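Local coordinates for protein adenosine deaminase (Burkholderia ambifaria, PDB 4GXW) that probably catalyses the zinc-dependent deamination of adenosine or a related purine, using a metal centre held in a TIM-barrel amidohydrolase fold, at residues H27-V32 against P355-L360; Y189-R194 against F220-R225; H241-V246 against P266-Y271. All blocks are in the same frame, centred on the assembly; numbering follows the deposited sequence. Where two conformers were deposited one is given.

Interaction 1: H27-V32 against P355-L360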
# COMPACT_ATOMS: atom_id res chain seq x y z
N HIS A 27 -4.71 17.23 -0.05
CA HIS A 27 -4.27 17.09 -1.43
C HIS A 27 -2.85 17.61 -1.67
O HIS A 27 -2.06 16.96 -2.35
CB HIS A 27 -5.25 17.77 -2.39
CG HIS A 27 -4.94 17.53 -3.83
ND1 HIS A 27 -5.46 16.48 -4.54
CD2 HIS A 27 -4.11 18.19 -4.68
CE1 HIS A 27 -4.99 16.50 -5.77
NE2 HIS A 27 -4.16 17.52 -5.88
N ALA A 28 -2.55 18.79 -1.11
CA ALA A 28 -1.27 19.45 -1.32
C ALA A 28 -0.10 18.77 -0.61
O ALA A 28 1.05 18.94 -1.00
CB ALA A 28 -1.36 20.91 -0.90
N LEU A 29 -0.41 18.03 0.46
CA LEU A 29 0.62 17.34 1.25
C LEU A 29 1.54 16.52 0.37
O LEU A 29 1.08 15.68 -0.40
CB LEU A 29 -0.02 16.38 2.26
CG LEU A 29 -0.72 16.89 3.51
CD1 LEU A 29 -1.07 15.72 4.43
CD2 LEU A 29 0.17 17.89 4.22
N PRO A 30 2.86 16.74 0.48
CA PRO A 30 3.75 15.84 -0.27
C PRO A 30 3.71 14.46 0.37
O PRO A 30 3.66 14.36 1.60
CB PRO A 30 5.14 16.47 -0.11
CG PRO A 30 5.02 17.42 1.05
CD PRO A 30 3.57 17.81 1.19
N LYS A 31 3.73 13.41 -0.45
CA LYS A 31 3.53 12.06 0.03
C LYS A 31 4.47 11.05 -0.58
O LYS A 31 4.91 11.19 -1.73
CB LYS A 31 2.11 11.58 -0.31
CG LYS A 31 0.97 12.44 0.25
CD LYS A 31 -0.37 12.03 -0.38
CE LYS A 31 -1.49 13.01 -0.04
NZ LYS A 31 -1.40 14.34 -0.73
N VAL A 32 4.81 10.03 0.20
CA VAL A 32 5.25 8.77 -0.38
C VAL A 32 4.12 7.77 -0.19
O VAL A 32 3.28 7.92 0.71
CB VAL A 32 6.55 8.22 0.24
CG1 VAL A 32 7.66 9.25 0.17
CG2 VAL A 32 6.32 7.77 1.67
N PRO A 355 9.49 21.92 5.79
CA PRO A 355 9.03 23.31 5.63
C PRO A 355 7.82 23.43 4.71
O PRO A 355 6.99 24.33 4.91
CB PRO A 355 10.22 24.02 4.99
CG PRO A 355 11.38 23.17 5.24
CD PRO A 355 10.91 21.77 5.43
N GLU A 356 7.72 22.58 3.69
CA GLU A 356 6.54 22.62 2.82
C GLU A 356 5.29 22.31 3.63
O GLU A 356 4.27 22.99 3.51
CB GLU A 356 6.63 21.60 1.69
CG GLU A 356 7.52 21.96 0.53
CD GLU A 356 7.33 21.02 -0.64
OE1 GLU A 356 6.31 21.13 -1.36
OE2 GLU A 356 8.19 20.12 -0.83
N PHE A 357 5.37 21.25 4.44
CA PHE A 357 4.26 20.88 5.31
C PHE A 357 3.86 22.05 6.22
O PHE A 357 2.68 22.36 6.36
CB PHE A 357 4.63 19.66 6.16
CG PHE A 357 3.50 19.14 7.02
CD1 PHE A 357 3.14 19.78 8.19
CD2 PHE A 357 2.82 17.98 6.65
CE1 PHE A 357 2.10 19.29 8.97
CE2 PHE A 357 1.78 17.49 7.43
CZ PHE A 357 1.43 18.15 8.59
N ASP A 358 4.86 22.67 6.84
CA ASP A 358 4.62 23.78 7.75
C ASP A 358 3.85 24.90 7.07
O ASP A 358 2.92 25.47 7.66
CB ASP A 358 5.94 24.32 8.32
CG ASP A 358 6.63 23.35 9.27
OD1 ASP A 358 5.98 22.40 9.77
OD2 ASP A 358 7.84 23.56 9.51
N MET A 359 4.22 25.23 5.84
CA MET A 359 3.49 26.25 5.10
C MET A 359 2.05 25.83 4.80
O MET A 359 1.14 26.64 4.93
CB MET A 359 4.22 26.62 3.80
CG MET A 359 5.37 27.58 4.02
SD MET A 359 6.03 28.26 2.49
CE MET A 359 4.66 29.26 1.92
N LEU A 360 1.85 24.57 4.42
CA LEU A 360 0.50 24.09 4.14
C LEU A 360 -0.37 24.15 5.38
O LEU A 360 -1.55 24.49 5.30
CB LEU A 360 0.55 22.67 3.57
CG LEU A 360 1.20 22.55 2.18
CD1 LEU A 360 1.28 21.10 1.74
CD2 LEU A 360 0.44 23.40 1.14
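The Phe357 ring meets Leu29 obliquely: in one of the two conformers of Leu29, methyl CD2 lies 3.6 Å from Phe357 CD2 and equally close to CE2. The two side chains lie side by side and point the same way. CG of Phe357 is anti to its backbone N, beside the carbonyl carbon (chi1 -176°); Ile325, Lys329 and Met332 of helix 325-338 also touch this side chain. The Pro30 ring presents CD to Leu360 CD1 at 4.0 Å, tip to tip, and meets Met332, Trp353 and Arg111 as well.

Leu360 carries the rest of the contact through its two methyl groups. CD1 rests against the backbone where helix 20-28 ends, 3.5 Å from Ala28 O and 3.7 Å from Leu29 N, while CD2 packs on Ala28 CB at 3.7 Å. The long C-terminal helix 343-371 is thereby laid against the turn that leads from helix 20-28 into strand 31-33, the first strand of the TIM barrel.

The same turn is gripped from within by Lys31. Its NZ donates to Leu29 O at 2.8 Å, in the carbonyl plane and on a lone pair, with a C=O...N angle of 136°; the carbonyl oxygens of Phe26 and His108 take further bonds. Three backbone acceptors thus satisfy a buried ammonium group and tie the helix end to the residues before strand 110-117. On the other segment, Glu356 pairs with Arg111 and Asp358 with Lys329.

No hydrogen bond passes between 27-32 and 355-360. The joint therefore rests on the fit of methyl groups, a proline ring and a phenyl ring, while the charged ends of Lys31, Glu356 and Asp358 find their partners elsewhere than across this contact.

Interaction 2: Y189-R194 against F220-R225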
# COMPACT_ATOMS: atom_id res chain seq x y z
N TYR A 189 -1.46 -11.77 -0.05
CA TYR A 189 -2.59 -12.71 -0.16
C TYR A 189 -3.02 -13.22 1.23
O TYR A 189 -2.60 -12.65 2.24
CB TYR A 189 -2.37 -13.78 -1.23
CG TYR A 189 -2.68 -13.31 -2.64
CD1 TYR A 189 -3.99 -13.14 -3.06
CD2 TYR A 189 -1.66 -13.03 -3.55
CE1 TYR A 189 -4.29 -12.72 -4.34
CE2 TYR A 189 -1.97 -12.61 -4.86
CZ TYR A 189 -3.29 -12.45 -5.23
OH TYR A 189 -3.64 -12.06 -6.51
N ARG A 190 -3.85 -14.26 1.30
CA ARG A 190 -4.51 -14.57 2.58
C ARG A 190 -3.52 -15.09 3.62
O ARG A 190 -2.85 -16.09 3.39
CB ARG A 190 -5.66 -15.55 2.38
CG ARG A 190 -6.57 -15.73 3.60
CD ARG A 190 -7.75 -16.66 3.29
NE ARG A 190 -8.59 -16.91 4.46
CZ ARG A 190 -8.57 -18.03 5.18
NH1 ARG A 190 -9.37 -18.17 6.23
NH2 ARG A 190 -7.75 -19.02 4.84
N GLU A 191 -3.44 -14.41 4.76
CA GLU A 191 -2.44 -14.73 5.78
C GLU A 191 -2.81 -15.99 6.59
O GLU A 191 -1.93 -16.73 7.04
CB GLU A 191 -2.24 -13.52 6.71
CG GLU A 191 -1.04 -13.61 7.64
CD GLU A 191 -0.81 -12.35 8.45
OE1 GLU A 191 -1.47 -11.31 8.18
OE2 GLU A 191 0.02 -12.40 9.39
N ASN A 192 -4.11 -16.23 6.75
CA ASN A 192 -4.59 -17.35 7.56
C ASN A 192 -3.95 -18.67 7.16
O ASN A 192 -3.97 -19.04 5.98
CB ASN A 192 -6.11 -17.49 7.45
CG ASN A 192 -6.85 -16.19 7.68
OD1 ASN A 192 -6.66 -15.22 6.95
ND2 ASN A 192 -7.72 -16.18 8.69
N ASP A 193 -3.38 -19.38 8.13
CA ASP A 193 -2.79 -20.70 7.90
C ASP A 193 -1.57 -20.73 6.97
O ASP A 193 -1.11 -21.82 6.59
CB ASP A 193 -3.85 -21.69 7.40
CG ASP A 193 -5.04 -21.77 8.33
OD1 ASP A 193 -4.83 -21.96 9.54
OD2 ASP A 193 -6.18 -21.61 7.85
N ARG A 194 -1.04 -19.56 6.61
CA ARG A 194 0.14 -19.47 5.76
C ARG A 194 1.15 -18.55 6.43
O ARG A 194 1.41 -17.43 5.98
CB ARG A 194 -0.22 -18.95 4.36
CG ARG A 194 -1.32 -19.74 3.66
CD ARG A 194 -0.91 -21.18 3.40
NE ARG A 194 0.11 -21.26 2.35
CZ ARG A 194 0.71 -22.38 1.98
NH1 ARG A 194 0.42 -23.53 2.58
NH2 ARG A 194 1.62 -22.35 1.02
N PHE A 220 -6.08 -9.62 9.29
CA PHE A 220 -7.13 -10.62 9.49
C PHE A 220 -7.20 -11.15 10.93
O PHE A 220 -7.68 -12.26 11.17
CB PHE A 220 -6.97 -11.82 8.53
CG PHE A 220 -6.71 -11.44 7.10
CD1 PHE A 220 -7.76 -11.03 6.28
CD2 PHE A 220 -5.43 -11.51 6.56
CE1 PHE A 220 -7.53 -10.69 4.96
CE2 PHE A 220 -5.19 -11.17 5.24
CZ PHE A 220 -6.25 -10.76 4.43
N GLY A 221 -6.70 -10.37 11.88
CA GLY A 221 -6.65 -10.81 13.26
C GLY A 221 -5.63 -11.91 13.52
O GLY A 221 -5.68 -12.56 14.56
N MET A 222 -4.70 -12.11 12.59
CA MET A 222 -3.68 -13.14 12.79
C MET A 222 -2.77 -12.77 13.96
O MET A 222 -2.63 -11.59 14.29
CB MET A 222 -2.88 -13.38 11.50
CG MET A 222 -3.67 -14.09 10.41
SD MET A 222 -4.24 -15.74 10.90
CE MET A 222 -5.93 -15.39 11.35
N PRO A 223 -2.16 -13.78 14.61
CA PRO A 223 -1.43 -13.54 15.85
C PRO A 223 -0.29 -12.52 15.72
O PRO A 223 0.38 -12.47 14.68
CB PRO A 223 -0.85 -14.92 16.19
CG PRO A 223 -1.78 -15.89 15.52
CD PRO A 223 -2.21 -15.21 14.26
N TRP A 224 -0.06 -11.74 16.78
CA TRP A 224 1.10 -10.84 16.81
C TRP A 224 2.41 -11.60 16.61
O TRP A 224 3.40 -11.02 16.16
CB TRP A 224 1.13 -10.01 18.10
CG TRP A 224 1.24 -10.79 19.38
CD1 TRP A 224 0.22 -11.09 20.24
CD2 TRP A 224 2.43 -11.36 19.95
NE1 TRP A 224 0.70 -11.82 21.30
CE2 TRP A 224 2.05 -12.00 21.15
CE3 TRP A 224 3.77 -11.39 19.56
CZ2 TRP A 224 2.97 -12.67 21.96
CZ3 TRP A 224 4.68 -12.05 20.37
CH2 TRP A 224 4.28 -12.68 21.55
N ARG A 225 2.41 -12.90 16.91
CA ARG A 225 3.58 -13.75 16.64
C ARG A 225 4.05 -13.62 15.20
O ARG A 225 5.25 -13.67 14.92
CB ARG A 225 3.27 -15.22 16.93
CG ARG A 225 3.78 -15.73 18.27
CD ARG A 225 3.07 -17.03 18.71
NE ARG A 225 3.38 -18.20 17.88
CZ ARG A 225 2.68 -18.61 16.83
NH1 ARG A 225 3.05 -19.69 16.16
NH2 ARG A 225 1.59 -17.94 16.44
O HOH W 1 -9.33 -14.07 9.91
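Glu191 and Met222 slide past each other in opposite directions, CG against CG at 3.8 Å, where two loops meet beyond the adjacent parallel strands 184-188 and 212-217 of the TIM barrel. Glu191 opens a type II beta turn closed by Arg194 N bonding to Glu191 O. Its extended chain, with CG anti to the backbone N (chi1 -168°), runs alongside Met222 and brings the carboxylate near Met222 CB.

Phe220 borders the same turn. Its CE2 lies 3.7 Å from Glu191 N and its CD2 3.8 Å from Glu191 CB, while Asn192 OD1 comes obliquely to the ring at CG, amide and ring planes 55° apart. Met222 is bent at chi2 and chi3, which puts CE 3.3 Å from Asn192 ND2, a close methyl-to-amide approach, and leaves SD near Asn192 CA.

Further out, the Glu191 carboxylate is held by three donors: OE2 takes bonds from Asn226 ND2 and Gly218 N, OE1 from Glu219 N. The two backbone donors follow closely on zinc ligand His216, whose side chain is about 5 Å from that of Glu191; Asn226 belongs to helix 224-232. Arg190 spreads its guanidinium over Asn192 CB. One water joins the two loops, accepting from Asn192 ND2 at 2.9 Å and donating to Phe220 O at 2.8 Å.

Interaction 3: H241-V246 against P266-Y271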
# COMPACT_ATOMS: atom_id res chain seq x y z
N HIS A 241 0.90 -3.57 7.57
CA HIS A 241 -0.22 -3.69 8.52
C HIS A 241 0.31 -3.77 9.96
O HIS A 241 0.53 -2.75 10.60
CB HIS A 241 -1.17 -4.85 8.19
CG HIS A 241 -1.85 -4.74 6.86
ND1 HIS A 241 -2.63 -3.65 6.50
CD2 HIS A 241 -1.89 -5.59 5.81
CE1 HIS A 241 -3.12 -3.85 5.29
NE2 HIS A 241 -2.68 -5.02 4.85
N GLY A 242 0.52 -4.98 10.46
CA GLY A 242 1.06 -5.17 11.79
C GLY A 242 0.11 -4.96 12.94
O GLY A 242 0.54 -4.93 14.08
N TYR A 243 -1.19 -4.87 12.66
CA TYR A 243 -2.17 -4.35 13.63
C TYR A 243 -2.20 -5.07 14.96
O TYR A 243 -2.31 -4.43 16.02
CB TYR A 243 -3.60 -4.32 13.03
CG TYR A 243 -3.64 -3.61 11.71
CD1 TYR A 243 -3.19 -2.29 11.61
CD2 TYR A 243 -4.10 -4.24 10.57
CE1 TYR A 243 -3.19 -1.64 10.39
CE2 TYR A 243 -4.12 -3.59 9.35
CZ TYR A 243 -3.65 -2.29 9.26
OH TYR A 243 -3.62 -1.62 8.06
N THR A 244 -2.12 -6.40 14.93
CA THR A 244 -2.27 -7.16 16.17
C THR A 244 -1.09 -7.02 17.13
O THR A 244 -1.15 -7.50 18.26
CB THR A 244 -2.57 -8.63 15.88
OG1 THR A 244 -1.54 -9.15 15.04
CG2 THR A 244 -3.92 -8.78 15.17
N ILE A 245 -0.03 -6.34 16.70
CA ILE A 245 1.10 -6.07 17.60
C ILE A 245 0.65 -5.29 18.84
O ILE A 245 1.29 -5.38 19.88
CB ILE A 245 2.27 -5.35 16.87
CG1 ILE A 245 3.56 -5.50 17.66
CG2 ILE A 245 1.93 -3.90 16.60
CD1 ILE A 245 4.71 -4.68 17.11
N VAL A 246 -0.46 -4.56 18.74
CA VAL A 246 -0.96 -3.80 19.89
C VAL A 246 -1.34 -4.72 21.05
O VAL A 246 -1.46 -4.26 22.19
CB VAL A 246 -2.16 -2.89 19.54
CG1 VAL A 246 -1.79 -1.93 18.41
CG2 VAL A 246 -3.38 -3.72 19.17
N PRO A 266 -6.14 2.69 6.39
CA PRO A 266 -7.40 2.99 7.08
C PRO A 266 -8.60 2.23 6.50
O PRO A 266 -9.49 1.84 7.25
CB PRO A 266 -7.55 4.52 6.93
CG PRO A 266 -6.45 4.96 6.01
CD PRO A 266 -5.40 3.90 6.01
N THR A 267 -8.60 1.98 5.19
CA THR A 267 -9.68 1.25 4.56
C THR A 267 -9.53 -0.28 4.61
O THR A 267 -10.19 -0.97 3.83
CB THR A 267 -9.86 1.68 3.10
OG1 THR A 267 -8.62 1.53 2.40
CG2 THR A 267 -10.29 3.14 3.04
N ASN A 268 -8.68 -0.80 5.50
CA ASN A 268 -8.50 -2.25 5.61
C ASN A 268 -9.84 -2.98 5.65
O ASN A 268 -10.69 -2.70 6.50
CB ASN A 268 -7.69 -2.58 6.86
CG ASN A 268 -7.49 -4.07 7.06
OD1 ASN A 268 -8.11 -4.68 7.93
ND2 ASN A 268 -6.62 -4.67 6.25
N SER A 269 -10.05 -3.92 4.72
CA SER A 269 -11.36 -4.55 4.58
C SER A 269 -11.74 -5.39 5.79
O SER A 269 -12.91 -5.41 6.18
CB SER A 269 -11.42 -5.42 3.32
OG SER A 269 -11.17 -4.66 2.15
N TYR A 270 -10.77 -6.10 6.35
CA TYR A 270 -11.05 -6.98 7.48
C TYR A 270 -11.70 -6.22 8.63
O TYR A 270 -12.72 -6.66 9.16
CB TYR A 270 -9.78 -7.71 7.94
CG TYR A 270 -9.99 -8.55 9.19
CD1 TYR A 270 -10.55 -9.82 9.14
CD2 TYR A 270 -9.62 -8.05 10.44
CE1 TYR A 270 -10.75 -10.56 10.30
CE2 TYR A 270 -9.81 -8.78 11.59
CZ TYR A 270 -10.37 -10.04 11.52
OH TYR A 270 -10.54 -10.76 12.67
N TYR A 271 -11.12 -5.09 9.03
CA TYR A 271 -11.69 -4.35 10.15
C TYR A 271 -13.02 -3.69 9.81
O TYR A 271 -13.90 -3.62 10.67
CB TYR A 271 -10.69 -3.38 10.80
CG TYR A 271 -9.65 -4.11 11.63
CD1 TYR A 271 -10.04 -4.86 12.74
CD2 TYR A 271 -8.30 -4.07 11.30
CE1 TYR A 271 -9.11 -5.56 13.49
CE2 TYR A 271 -7.36 -4.77 12.05
CZ TYR A 271 -7.77 -5.51 13.15
OH TYR A 271 -6.84 -6.20 13.89
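Tyr271 turns the edge of its ring to the face of Tyr243 in an offset edge-to-face pair, planes at 75° and centroids 5.7 Å apart. CE2 of Tyr271 makes the touch, 3.6 Å from Tyr243 CD2. Both tyrosines share one first-torsion well, CG beside the backbone N (chi1 -52° for Tyr243, -74° for Tyr271), and their side chains run in opposite directions, with the OH of Tyr271 passing Tyr243 CB at 3.8 Å. Tyr270 CD2 sits over the centre of one face of Tyr271.

The far end of Tyr243 is fixed: its OH and His241 ND1 share a 2.7 Å hydrogen bond in the plane of the imidazole, and Val265 N also bonds the OH. Through His241 the contact borders the zinc site of the TIM barrel, in the loops that follow strands 238-239 and 261-264. The His241 side chain is about 4 Å from the zinc ion and packs on ligands His35 and His216.

Asn268 is the N-cap of helix 269-274. OD1 accepts from Tyr271 N at 3.2 Å, while ND2 faces His241 CE1 at 3.7 Å and makes a weak hydrogen bond to Glu219 OE2.

In the fold
Interaction 1 joins segments near the N- and C-terminal ends of the chain, and interactions 2 and 3 are nested between them, 2 closing before 3 opens. Interactions 2 and 3 have centres 11 Å apart and touch directly: Thr244 OG1 lies 2.8 Å from Met222 O, a probable hydrogen bond, and Tyr270 packs on Phe220 and Gly221. Both belong to loops following strands 184-188, 212-217, 238-239 and 261-264 of one TIM barrel, beside the zinc site. Interaction 1 lies away from that site, its centre 35 Å from that of interaction 2 and 26 Å from that of interaction 3, and packs C-terminal helix 343-371 against the start of the barrel at strand 31-33.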